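Local coordinates for protein geranyltranstransferase (Roseobacter denitrificans, PDB 4LLS) that probably condenses farnesyl diphosphate with isopentenyl diphosphate to make geranylgeranyl diphosphate, a metal-dependent step towards carotenoids and diterpenes, at residues 182-194 / 258-270. Sequence-based numbering, arbitrary orientation.
With CA (calcium ion), chain G.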
loop_
_atom_site.group_PDB
_atom_site.type_symbol
_atom_site.label_atom_id
_atom_site.label_comp_id
_atom_site.label_asym_id
_atom_site.label_seq_id
_atom_site.Cartn_x
_atom_site.Cartn_y
_atom_site.Cartn_z
ATOM N N GLU A 182 1.425 -16.537 17.175
ATOM C CA GLU A 182 1.196 -15.843 18.454
ATOM C C GLU A 182 -0.079 -16.407 19.089
ATOM O O GLU A 182 -0.158 -16.603 20.311
ATOM C CB GLU A 182 1.021 -14.328 18.277
ATOM C CG GLU A 182 2.230 -13.573 17.743
ATOM C CD GLU A 182 1.880 -12.133 17.353
ATOM O OE1 GLU A 182 2.639 -11.496 16.578
ATOM O OE2 GLU A 182 0.813 -11.645 17.799
ATOM N N THR A 183 -1.071 -16.664 18.244
ATOM C CA THR A 183 -2.433 -16.969 18.678
ATOM C C THR A 183 -2.484 -18.366 19.300
ATOM O O THR A 183 -3.145 -18.575 20.328
ATOM C CB THR A 183 -3.417 -16.903 17.473
ATOM O OG1 THR A 183 -3.525 -15.550 17.007
ATOM C CG2 THR A 183 -4.812 -17.425 17.863
ATOM N N ALA A 184 -1.820 -19.319 18.647
ATOM C CA ALA A 184 -1.692 -20.686 19.164
ATOM C C ALA A 184 -0.639 -20.794 20.294
ATOM O O ALA A 184 -0.495 -21.840 20.922
ATOM C CB ALA A 184 -1.334 -21.638 18.022
ATOM N N ARG A 185 0.095 -19.714 20.546
ATOM C CA ARG A 185 1.270 -19.771 21.422
ATOM C C ARG A 185 2.146 -20.962 21.024
ATOM O O ARG A 185 2.565 -21.752 21.871
ATOM C CB ARG A 185 0.851 -19.851 22.903
ATOM C CG ARG A 185 0.596 -18.488 23.539
ATOM C CD ARG A 185 0.409 -18.593 25.052
ATOM N NE ARG A 185 1.579 -18.156 25.825
ATOM C CZ ARG A 185 1.861 -16.886 26.123
ATOM N NH1 ARG A 185 1.138 -15.896 25.609
ATOM N NH2 ARG A 185 2.939 -16.598 26.838
ATOM N N ALA A 186 2.434 -21.067 19.727
ATOM C CA ALA A 186 2.929 -22.322 19.151
ATOM C C ALA A 186 4.454 -22.419 19.248
ATOM O O ALA A 186 5.145 -21.396 19.191
ATOM C CB ALA A 186 2.483 -22.469 17.694
ATOM N N PRO A 187 4.984 -23.658 19.348
ATOM C CA PRO A 187 6.423 -23.913 19.382
ATOM C C PRO A 187 6.968 -24.147 17.973
ATOM O O PRO A 187 6.632 -25.146 17.343
ATOM C CB PRO A 187 6.513 -25.206 20.203
ATOM C CG PRO A 187 5.221 -25.926 19.917
ATOM C CD PRO A 187 4.243 -24.931 19.311
ATOM N N LEU A 188 7.742 -23.196 17.457
ATOM C CA LEU A 188 8.296 -23.324 16.118
ATOM C C LEU A 188 9.725 -23.837 16.166
ATOM O O LEU A 188 10.455 -23.587 17.123
ATOM C CB LEU A 188 8.210 -21.981 15.372
ATOM C CG LEU A 188 6.812 -21.450 15.007
ATOM C CD1 LEU A 188 6.920 -20.232 14.094
ATOM C CD2 LEU A 188 5.954 -22.513 14.338
ATOM N N SER A 189 10.103 -24.561 15.126
ATOM C CA SER A 189 11.472 -25.004 14.946
ATOM C C SER A 189 12.309 -23.856 14.428
ATOM O O SER A 189 11.765 -22.864 13.965
ATOM C CB SER A 189 11.529 -26.135 13.927
ATOM O OG SER A 189 11.160 -25.661 12.647
ATOM N N LEU A 190 13.615 -24.074 14.374
ATOM C CA LEU A 190 14.533 -23.105 13.812
ATOM C C LEU A 190 14.261 -22.845 12.322
ATOM O O LEU A 190 14.172 -21.690 11.881
ATOM C CB LEU A 190 15.973 -23.580 14.026
ATOM C CG LEU A 190 17.051 -22.597 13.621
ATOM C CD1 LEU A 190 16.980 -21.354 14.497
ATOM C CD2 LEU A 190 18.411 -23.270 13.748
ATOM N N ASP A 191 13.964 -23.897 11.570
ATOM C CA ASP A 191 13.581 -23.730 10.162
ATOM C C ASP A 191 12.313 -22.885 9.999
ATOM O O ASP A 191 12.225 -22.029 9.118
ATOM C CB ASP A 191 13.365 -25.100 9.496
ATOM C CG ASP A 191 14.669 -25.796 9.153
ATOM O OD1 ASP A 191 15.741 -25.159 9.199
ATOM O OD2 ASP A 191 14.629 -27.021 8.910
ATOM N N GLU A 192 11.322 -23.132 10.844
ATOM C CA GLU A 192 10.054 -22.416 10.763
ATOM C C GLU A 192 10.232 -20.918 11.098
ATOM O O GLU A 192 9.664 -20.053 10.409
ATOM C CB GLU A 192 9.016 -23.064 11.683
ATOM C CG GLU A 192 8.423 -24.336 11.095
ATOM C CD GLU A 192 7.548 -25.097 12.074
ATOM O OE1 GLU A 192 7.901 -25.158 13.277
ATOM O OE2 GLU A 192 6.495 -25.615 11.644
ATOM N N ILE A 193 10.997 -20.598 12.138
ATOM C CA ILE A 193 11.143 -19.178 12.460
ATOM C C ILE A 193 12.017 -18.513 11.408
ATOM O O ILE A 193 11.847 -17.322 11.121
ATOM C CB ILE A 193 11.633 -18.845 13.880
ATOM C CG1 ILE A 193 13.007 -19.367 14.164
ATOM C CG2 ILE A 193 10.674 -19.346 14.963
ATOM C CD1 ILE A 193 13.604 -18.670 15.375
ATOM N N THR A 194 12.867 -19.290 10.744
ATOM C CA THR A 194 13.701 -18.719 9.703
ATOM C C THR A 194 12.868 -18.384 8.459
ATOM O O THR A 194 12.991 -17.293 7.879
ATOM C CB THR A 194 14.884 -19.656 9.350
ATOM O OG1 THR A 194 15.699 -19.838 10.512
ATOM C CG2 THR A 194 15.699 -19.036 8.253
ATOM N N ALA A 258 8.567 -13.045 24.986
ATOM C CA ALA A 258 8.192 -14.070 25.973
ATOM C C ALA A 258 6.706 -14.015 26.380
ATOM O O ALA A 258 6.009 -15.040 26.377
ATOM C CB ALA A 258 9.084 -13.932 27.207
ATOM N N SER A 259 6.230 -12.821 26.702
ATOM C CA SER A 259 4.856 -12.644 27.129
ATOM C C SER A 259 3.865 -13.033 26.028
ATOM O O SER A 259 2.805 -13.604 26.310
ATOM C CB SER A 259 4.620 -11.202 27.601
ATOM O OG SER A 259 3.257 -11.010 27.924
ATOM N N ALA A 260 4.239 -12.830 24.768
ATOM C CA ALA A 260 3.365 -13.202 23.647
ATOM C C ALA A 260 3.540 -14.683 23.273
ATOM O O ALA A 260 2.880 -15.185 22.351
ATOM C CB ALA A 260 3.638 -12.301 22.450
ATOM N N GLY A 261 4.410 -15.384 24.001
ATOM C CA GLY A 261 4.710 -16.785 23.716
ATOM C C GLY A 261 5.296 -16.971 22.324
ATOM O O GLY A 261 4.876 -17.863 21.584
ATOM N N LYS A 262 6.193 -16.059 21.939
ATOM C CA LYS A 262 6.898 -16.123 20.660
ATOM C C LYS A 262 8.170 -16.957 20.771
ATOM O O LYS A 262 9.016 -16.734 21.630
ATOM C CB LYS A 262 7.270 -14.714 20.188
ATOM C CG LYS A 262 6.084 -13.821 19.860
ATOM C CD LYS A 262 6.346 -12.952 18.639
ATOM C CE LYS A 262 6.561 -13.771 17.379
ATOM N NZ LYS A 262 5.645 -14.944 17.297
ATOM N N ALA A 263 8.279 -17.944 19.898
ATOM C CA ALA A 263 9.560 -18.549 19.574
ATOM C C ALA A 263 10.364 -17.541 18.759
ATOM O O ALA A 263 9.889 -17.017 17.773
ATOM C CB ALA A 263 9.336 -19.801 18.751
ATOM N N THR A 264 11.582 -17.288 19.197
ATOM C CA THR A 264 12.477 -16.389 18.479
ATOM C C THR A 264 13.834 -17.049 18.440
ATOM O O THR A 264 14.073 -18.098 19.038
ATOM C CB THR A 264 12.609 -15.031 19.182
ATOM O OG1 THR A 264 13.421 -15.161 20.343
ATOM C CG2 THR A 264 11.260 -14.431 19.549
ATOM N N PHE A 265 14.770 -16.448 17.734
ATOM C CA PHE A 265 16.071 -17.027 17.674
ATOM C C PHE A 265 16.688 -17.148 19.059
ATOM O O PHE A 265 17.466 -18.059 19.312
ATOM C CB PHE A 265 16.970 -16.226 16.724
ATOM C CG PHE A 265 16.593 -16.377 15.278
ATOM C CD1 PHE A 265 16.821 -17.562 14.613
ATOM C CD2 PHE A 265 15.850 -15.378 14.641
ATOM C CE1 PHE A 265 16.405 -17.727 13.300
ATOM C CE2 PHE A 265 15.389 -15.561 13.338
ATOM C CZ PHE A 265 15.662 -16.735 12.679
ATOM N N VAL A 266 16.355 -16.239 19.953
ATOM C CA VAL A 266 16.946 -16.241 21.277
ATOM C C VAL A 266 16.274 -17.280 22.159
ATOM O O VAL A 266 16.962 -18.002 22.860
ATOM C CB VAL A 266 16.871 -14.856 21.937
ATOM C CG1 VAL A 266 17.306 -14.943 23.392
ATOM C CG2 VAL A 266 17.752 -13.875 21.167
ATOM N N SER A 267 14.953 -17.415 22.072
ATOM C CA SER A 267 14.251 -18.413 22.880
ATOM C C SER A 267 14.626 -19.832 22.464
ATOM O O SER A 267 14.787 -20.690 23.312
ATOM C CB SER A 267 12.736 -18.177 22.834
ATOM O OG SER A 267 12.147 -18.604 21.648
ATOM N N LEU A 268 14.908 -20.048 21.185
ATOM C CA LEU A 268 15.280 -21.366 20.682
ATOM C C LEU A 268 16.749 -21.668 20.918
ATOM O O LEU A 268 17.089 -22.773 21.345
ATOM C CB LEU A 268 15.002 -21.518 19.185
ATOM C CG LEU A 268 13.539 -21.562 18.747
ATOM C CD1 LEU A 268 13.476 -21.803 17.244
ATOM C CD2 LEU A 268 12.774 -22.641 19.508
ATOM N N LEU A 269 17.626 -20.736 20.540
ATOM C CA LEU A 269 19.066 -20.989 20.536
ATOM C C LEU A 269 19.697 -20.684 21.899
ATOM O O LEU A 269 20.816 -21.138 22.145
ATOM C CB LEU A 269 19.769 -20.137 19.475
ATOM C CG LEU A 269 19.359 -20.404 18.028
ATOM C CD1 LEU A 269 20.041 -19.439 17.062
ATOM C CD2 LEU A 269 19.653 -21.851 17.662
ATOM N N GLY A 270 19.079 -19.810 22.679
ATOM C CA GLY A 270 19.756 -19.134 23.784
ATOM C C GLY A 270 20.611 -17.964 23.317
ATOM O O GLY A 270 21.001 -17.891 22.154
HETATM CA CA CA G . 4.347 -9.723 16.493
HETATM O O HOH W 1 5.383 -18.560 18.652
HETATM O O HOH W 2 6.559 -9.615 16.650
HETATM O O HOH W 3 2.586 -9.741 14.609
HETATM O O HOH W 4 5.061 -8.540 14.592
HETATM O O HOH W 5 4.492 -10.497 18.870
#
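I193 lays its CD1 methyl over the centre of the F265 ring, a CH-pi contact with CD1 3.6 Å from the ring centroid and 14° off its normal. The methyl gets there because CG1 sits between the backbone N and the carbonyl carbon (chi1 63°), while CG2 rests against the CB of A263. T194 and L190 meet the same ring at its edge: T194 OG1 lies 3.6 Å from F265 CE1 and is held by its bond to L190 O, and the L190 side chain crosses that of F265 at about a right angle, its CD1 at the ring edge. Replacing F265 by an alanine is likely to open a gap beside I193 CD1 and to leave L190 CD1 without the ring edge it packs on. From the other side L268 CD1 meets I193 CD1 tip to tip, 3.7 Å away. Here two helices, each begun by a capping box (S189 with E192, T264 with S267), run antiparallel at 172° for segments 190-194 and 265-269, in the all-helical prenyl synthase fold. Farther along, where helix 171-184 ends in a Schellman motif at R185, that arginine grips the carbonyl of S259 end-on, NH1 at 2.9 Å and NH2 at 3.0 Å from S259 O, with S259 O lying in the guanidinium plane. A water joins A186 O, G261 O and A263 N across the seam. At the start of 182-194, E182 OE1 binds a calcium ion at 2.5 Å, with D108 a further ligand, while K262 NZ, 3.7 Å from E182 CG, makes its salt bridge to D178.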